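Local coordinates for molybdopterin biosynthesis protein MoaB (Sulfolobus tokodaii, PDB 3IWT) that probably binds molybdopterin and takes part in molybdenum cofactor biosynthesis, as a hexameric member of the MogA/MoaB family, at residues A137-I142 and I146-P151. Residues are numbered along the deposited sequence; the frame is centred on the assembly and turned at random.
Sequences ASAGII and IVYLLP
V147 and G140 face each other as an antiparallel hydrogen-bonded pair of a beta hairpin: V147 N gives to G140 O at 2.8 Å, and G140 N gives to V147 O at 2.9 Å. CG1 of V147 is anti to the backbone N (chi1 177°), which leaves CG2 beside that N, and CG2 meets CD1 of I142 at 4.2 Å. With glycine opposite, V147 has no side chain directly across from it. L149 and S138 form the second such pair, on the same face. L149 N reaches S138 O at 2.7 Å in a nearly straight bond, and S138 N returns one to L149 O at 3.1 Å, in the carbonyl plane and on a lone pair. I146 belongs to the other face. It lies alongside I141 and points the same way; its CD1 touches CG1 of I141 at 3.8 Å. Further along that face, the CB of A139 sits 3.6 Å from CD1 of Y148, oblique to the ring. The Y148 hydroxyl is hydrogen-bonded to Y133 OH of a second subunit. Helices 112-123 and 154-176 cover this face, with F114 edge-to-face on Y148. The hairpin lies inside the mixed sheet: strand 145-150 runs beside strand 84-88, and strand 138-142 beside the short strand 109-110.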
# COMPACT_ATOMS: atom_id res chain seq x y z
N ALA A 137 9.72 12.01 12.21
CA ALA A 137 11.11 11.59 12.20
C ALA A 137 11.16 10.06 12.01
O ALA A 137 10.39 9.33 12.63
CB ALA A 137 11.84 12.03 13.48
N SER A 138 12.03 9.62 11.10
CA SER A 138 12.04 8.24 10.60
C SER A 138 13.47 7.79 10.33
O SER A 138 14.38 8.62 10.25
CB SER A 138 11.23 8.15 9.30
OG SER A 138 9.87 8.46 9.51
N ALA A 139 13.66 6.48 10.23
CA ALA A 139 14.96 5.87 9.90
C ALA A 139 14.73 4.67 8.96
O ALA A 139 13.63 4.08 8.92
CB ALA A 139 15.74 5.43 11.20
N GLY A 140 15.75 4.35 8.17
CA GLY A 140 15.70 3.26 7.23
C GLY A 140 17.07 2.83 6.76
O GLY A 140 18.10 3.37 7.19
N ILE A 141 17.06 1.85 5.87
CA ILE A 141 18.26 1.21 5.37
C ILE A 141 18.16 1.26 3.83
O ILE A 141 17.10 0.93 3.27
CB ILE A 141 18.33 -0.29 5.83
CG1 ILE A 141 18.39 -0.41 7.37
CG2 ILE A 141 19.52 -1.01 5.20
CD1 ILE A 141 17.72 -1.67 7.93
N ILE A 142 19.21 1.75 3.18
CA ILE A 142 19.32 1.68 1.71
C ILE A 142 20.68 1.11 1.38
O ILE A 142 21.68 1.68 1.74
CB ILE A 142 19.19 3.06 1.03
CG1 ILE A 142 17.87 3.71 1.41
CG2 ILE A 142 19.32 2.91 -0.52
CD1 ILE A 142 17.69 5.14 0.97
N ILE A 146 22.64 3.40 6.56
CA ILE A 146 21.54 3.75 7.44
C ILE A 146 21.19 5.21 7.16
O ILE A 146 22.06 6.03 6.84
CB ILE A 146 21.93 3.59 8.93
CG1 ILE A 146 22.54 2.20 9.19
CG2 ILE A 146 20.72 3.87 9.85
CD1 ILE A 146 21.75 1.00 8.61
N VAL A 147 19.91 5.54 7.25
CA VAL A 147 19.45 6.89 7.01
C VAL A 147 18.54 7.31 8.16
O VAL A 147 17.63 6.56 8.51
CB VAL A 147 18.67 7.00 5.68
CG1 VAL A 147 18.13 8.43 5.50
CG2 VAL A 147 19.53 6.51 4.45
N TYR A 148 18.81 8.48 8.74
CA TYR A 148 17.97 9.05 9.80
C TYR A 148 17.43 10.38 9.30
O TYR A 148 18.20 11.26 8.91
CB TYR A 148 18.74 9.26 11.10
CG TYR A 148 19.22 8.00 11.81
CD1 TYR A 148 18.39 7.33 12.69
CD2 TYR A 148 20.53 7.52 11.64
CE1 TYR A 148 18.84 6.18 13.36
CE2 TYR A 148 20.97 6.37 12.28
CZ TYR A 148 20.14 5.72 13.17
OH TYR A 148 20.60 4.59 13.83
N LEU A 149 16.11 10.51 9.31
CA LEU A 149 15.43 11.73 8.94
C LEU A 149 14.93 12.42 10.19
O LEU A 149 13.94 12.01 10.79
CB LEU A 149 14.26 11.43 8.00
CG LEU A 149 14.50 10.54 6.78
CD1 LEU A 149 13.16 10.31 6.00
CD2 LEU A 149 15.62 11.13 5.87
N LEU A 150 15.63 13.47 10.61
CA LEU A 150 15.36 14.13 11.87
C LEU A 150 14.62 15.46 11.72
O LEU A 150 14.68 16.09 10.68
CB LEU A 150 16.66 14.37 12.63
CG LEU A 150 17.56 13.14 12.88
CD1 LEU A 150 18.85 13.52 13.74
CD2 LEU A 150 16.72 11.96 13.52
N PRO A 151 13.97 15.92 12.81
CA PRO A 151 13.34 17.26 12.76
C PRO A 151 14.31 18.45 12.60
O PRO A 151 15.55 18.31 12.75
CB PRO A 151 12.59 17.36 14.09
CG PRO A 151 12.49 15.92 14.60
CD PRO A 151 13.78 15.29 14.13